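Long-range contact in putative dehydratase (PDB 2POZ), which is of unknown function but belongs to the mandelate racemase and muconate lactonizing enzyme family and may be a lyase, perhaps a dehydratase: residues Ile89-Trp101 against Pro279-Lys291. Sequence-based numbering, arbitrary orientation.
Sequences IFAGISAIEQALW and PDIGTAGGLMETK
Glu97 crosses to the first turn of the helix that begins at Leu287 and shows how a buried carboxylate can hold the amino end of a helix. Glu97 CB and CG lie 4.0 and 4.1 Å from Gly285 O, a carbonyl that accepts a hydrogen bond from Trp72 NE1. With CG anti to the backbone N (chi1 -170°) and the chain bent at chi2, the carboxylate lies beside Gly286, the N-cap residue, whose lack of a side chain makes room for it. Glu97 OE1 accepts from Leu287 N at 2.8 Å, from above the carboxylate plane; Glu97 OE2 receives Met288 N, also at 2.8 Å, on its syn lone pair. A water donates to OE2 as well, Trp101 NE1 gives Glu97 OE2 a weak bond at 3.0 Å, and Glu97 CD lies in the indole plane, at its edge. Two peptide N-H groups at a helix start would probably stabilise the negative charge. In the enolase-superfamily fold this joins a helix of the N-terminal capping domain to a loop and helix of the C-terminal barrel. One turn earlier, Ser94 OG hydrogen-bonds to Phe90 O at 2.6 Å and accepts weakly from Gly285 N, while Ala91 CA sits 3.1 Å from Gly282 O in a CA-H...O contact. At the other end the side chains of Met288, present as selenomethionine, and Trp101 cross obliquely, Met288 CE 3.8 Å from Trp101 CZ2, and Phe116 of a second subunit packs on Met288.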
# COMPACT_ATOMS: atom_id res chain seq x y z
N ILE A 89 19.74 -11.46 -25.35
CA ILE A 89 19.67 -12.87 -24.96
C ILE A 89 18.31 -13.45 -25.37
O ILE A 89 18.24 -14.54 -25.95
CB ILE A 89 19.88 -13.05 -23.43
CG1 ILE A 89 19.77 -14.53 -23.05
CG2 ILE A 89 18.84 -12.27 -22.63
CD1 ILE A 89 20.89 -15.39 -23.57
N PHE A 90 17.23 -12.73 -25.10
CA PHE A 90 15.93 -13.27 -25.44
C PHE A 90 15.56 -13.29 -26.91
O PHE A 90 14.76 -14.12 -27.33
CB PHE A 90 14.83 -12.63 -24.59
CG PHE A 90 14.80 -13.17 -23.19
CD1 PHE A 90 15.13 -12.37 -22.10
CD2 PHE A 90 14.58 -14.53 -22.97
CE1 PHE A 90 15.24 -12.93 -20.81
CE2 PHE A 90 14.69 -15.09 -21.70
CZ PHE A 90 15.02 -14.28 -20.62
N ALA A 91 16.17 -12.41 -27.70
CA ALA A 91 15.91 -12.41 -29.14
C ALA A 91 16.60 -13.66 -29.70
O ALA A 91 16.09 -14.30 -30.62
CB ALA A 91 16.47 -11.15 -29.80
N GLY A 92 17.74 -14.02 -29.12
CA GLY A 92 18.45 -15.21 -29.57
C GLY A 92 17.63 -16.44 -29.23
O GLY A 92 17.38 -17.32 -30.06
N ILE A 93 17.18 -16.50 -27.98
CA ILE A 93 16.37 -17.62 -27.55
C ILE A 93 15.08 -17.70 -28.36
O ILE A 93 14.67 -18.78 -28.76
CB ILE A 93 16.04 -17.52 -26.04
CG1 ILE A 93 17.34 -17.74 -25.25
CG2 ILE A 93 14.96 -18.56 -25.66
CD1 ILE A 93 17.21 -17.56 -23.74
N SER A 94 14.46 -16.55 -28.64
CA SER A 94 13.21 -16.51 -29.40
C SER A 94 13.37 -17.08 -30.80
O SER A 94 12.53 -17.86 -31.27
CB SER A 94 12.69 -15.07 -29.53
OG SER A 94 12.41 -14.48 -28.28
N ALA A 95 14.44 -16.68 -31.48
CA ALA A 95 14.69 -17.14 -32.83
C ALA A 95 14.79 -18.67 -32.86
O ALA A 95 14.19 -19.32 -33.70
CB ALA A 95 15.97 -16.50 -33.38
N ILE A 96 15.56 -19.21 -31.93
CA ILE A 96 15.75 -20.65 -31.83
C ILE A 96 14.44 -21.35 -31.52
O ILE A 96 14.11 -22.35 -32.16
CB ILE A 96 16.79 -20.97 -30.72
CG1 ILE A 96 18.19 -20.60 -31.23
CG2 ILE A 96 16.72 -22.46 -30.33
CD1 ILE A 96 19.26 -20.58 -30.18
N GLU A 97 13.68 -20.82 -30.57
CA GLU A 97 12.40 -21.40 -30.16
C GLU A 97 11.42 -21.47 -31.34
O GLU A 97 10.70 -22.45 -31.50
CB GLU A 97 11.80 -20.59 -28.99
CG GLU A 97 10.60 -21.25 -28.32
CD GLU A 97 9.27 -20.71 -28.84
OE1 GLU A 97 9.22 -20.23 -29.98
OE2 GLU A 97 8.27 -20.79 -28.10
N GLN A 98 11.38 -20.41 -32.16
CA GLN A 98 10.51 -20.39 -33.33
C GLN A 98 10.88 -21.54 -34.27
O GLN A 98 10.00 -22.24 -34.77
CB GLN A 98 10.68 -19.08 -34.11
CG GLN A 98 10.08 -17.84 -33.47
CD GLN A 98 10.66 -16.58 -34.07
OE1 GLN A 98 10.85 -16.49 -35.28
NE2 GLN A 98 10.94 -15.59 -33.23
N ALA A 99 12.17 -21.71 -34.52
CA ALA A 99 12.63 -22.77 -35.41
C ALA A 99 12.25 -24.15 -34.87
O ALA A 99 12.00 -25.08 -35.64
CB ALA A 99 14.15 -22.68 -35.60
N LEU A 100 12.22 -24.29 -33.55
CA LEU A 100 11.87 -25.57 -32.95
C LEU A 100 10.40 -25.89 -33.21
O LEU A 100 10.08 -27.02 -33.56
CB LEU A 100 12.17 -25.56 -31.46
CG LEU A 100 13.68 -25.53 -31.18
CD1 LEU A 100 13.94 -25.39 -29.68
CD2 LEU A 100 14.32 -26.81 -31.72
N TRP A 101 9.52 -24.91 -33.03
CA TRP A 101 8.09 -25.12 -33.28
C TRP A 101 7.85 -25.38 -34.77
O TRP A 101 6.96 -26.14 -35.16
CB TRP A 101 7.26 -23.92 -32.83
CG TRP A 101 7.05 -23.89 -31.34
CD1 TRP A 101 7.66 -23.07 -30.45
CD2 TRP A 101 6.21 -24.78 -30.58
NE1 TRP A 101 7.26 -23.39 -29.16
CE2 TRP A 101 6.38 -24.43 -29.22
CE3 TRP A 101 5.35 -25.83 -30.92
CZ2 TRP A 101 5.71 -25.11 -28.20
CZ3 TRP A 101 4.68 -26.50 -29.90
CH2 TRP A 101 4.86 -26.13 -28.55
N PRO A 279 3.96 -7.47 -27.22
CA PRO A 279 5.17 -8.30 -27.25
C PRO A 279 5.56 -8.64 -28.68
O PRO A 279 4.72 -8.68 -29.58
CB PRO A 279 4.75 -9.54 -26.48
CG PRO A 279 3.30 -9.69 -26.84
CD PRO A 279 2.80 -8.24 -26.73
N ASP A 280 6.85 -8.87 -28.89
CA ASP A 280 7.37 -9.24 -30.21
C ASP A 280 7.81 -10.70 -30.06
O ASP A 280 8.64 -11.00 -29.20
CB ASP A 280 8.57 -8.36 -30.55
CG ASP A 280 9.11 -8.63 -31.95
OD1 ASP A 280 9.16 -9.81 -32.38
OD2 ASP A 280 9.49 -7.65 -32.63
N ILE A 281 7.28 -11.61 -30.88
CA ILE A 281 7.68 -13.01 -30.73
C ILE A 281 9.17 -13.22 -30.94
O ILE A 281 9.73 -14.23 -30.51
CB ILE A 281 6.92 -13.97 -31.68
CG1 ILE A 281 7.26 -13.67 -33.14
CG2 ILE A 281 5.42 -13.89 -31.43
CD1 ILE A 281 6.76 -14.74 -34.10
N GLY A 282 9.82 -12.26 -31.59
CA GLY A 282 11.25 -12.34 -31.84
C GLY A 282 12.14 -11.80 -30.72
O GLY A 282 13.37 -11.86 -30.81
N THR A 283 11.52 -11.26 -29.67
CA THR A 283 12.29 -10.75 -28.54
C THR A 283 11.67 -11.14 -27.20
O THR A 283 12.38 -11.26 -26.21
CB THR A 283 12.41 -9.19 -28.56
OG1 THR A 283 11.13 -8.60 -28.31
CG2 THR A 283 12.95 -8.70 -29.89
N ALA A 284 10.36 -11.36 -27.16
CA ALA A 284 9.67 -11.71 -25.92
C ALA A 284 9.98 -13.10 -25.37
O ALA A 284 9.67 -13.40 -24.21
CB ALA A 284 8.16 -11.55 -26.09
N GLY A 285 10.58 -13.95 -26.19
CA GLY A 285 10.92 -15.29 -25.72
C GLY A 285 10.57 -16.39 -26.70
O GLY A 285 11.00 -17.53 -26.54
N GLY A 286 9.79 -16.06 -27.72
CA GLY A 286 9.41 -17.07 -28.69
C GLY A 286 7.90 -17.15 -28.84
O GLY A 286 7.18 -16.35 -28.25
N LEU A 287 7.43 -18.11 -29.62
CA LEU A 287 6.01 -18.28 -29.87
C LEU A 287 5.21 -18.77 -28.66
O LEU A 287 4.18 -18.20 -28.33
CB LEU A 287 5.79 -19.25 -31.03
CG LEU A 287 5.96 -18.71 -32.44
CD1 LEU A 287 5.81 -19.86 -33.44
CD2 LEU A 287 4.90 -17.63 -32.71
N MSE A 288 5.67 -19.83 -28.02
CA MSE A 288 4.95 -20.35 -26.86
C MSE A 288 5.05 -19.37 -25.69
O MSE A 288 4.07 -19.13 -25.00
CB MSE A 288 5.48 -21.73 -26.47
CG MSE A 288 4.84 -22.32 -25.21
SE MSE A 288 2.90 -22.41 -25.27
CE MSE A 288 2.71 -24.20 -26.04
N GLU A 289 6.24 -18.80 -25.47
CA GLU A 289 6.40 -17.84 -24.38
C GLU A 289 5.43 -16.67 -24.60
O GLU A 289 4.80 -16.19 -23.66
CB GLU A 289 7.85 -17.35 -24.34
CG GLU A 289 8.17 -16.35 -23.22
CD GLU A 289 8.00 -16.94 -21.82
OE1 GLU A 289 8.07 -18.18 -21.67
OE2 GLU A 289 7.82 -16.15 -20.86
N THR A 290 5.30 -16.22 -25.84
CA THR A 290 4.39 -15.11 -26.11
C THR A 290 2.94 -15.55 -25.94
O THR A 290 2.11 -14.78 -25.47
CB THR A 290 4.62 -14.53 -27.51
OG1 THR A 290 5.97 -14.04 -27.60
CG2 THR A 290 3.67 -13.36 -27.77
N LYS A 291 2.63 -16.79 -26.31
CA LYS A 291 1.28 -17.29 -26.12
C LYS A 291 0.98 -17.27 -24.60
O LYS A 291 -0.12 -16.89 -24.18
CB LYS A 291 1.14 -18.72 -26.65
CG LYS A 291 -0.22 -19.35 -26.36
CD LYS A 291 -0.36 -20.75 -26.97
CE LYS A 291 -1.66 -21.42 -26.53
NZ LYS A 291 -2.87 -20.57 -26.81
O HOH W 1 8.64 -20.58 -25.62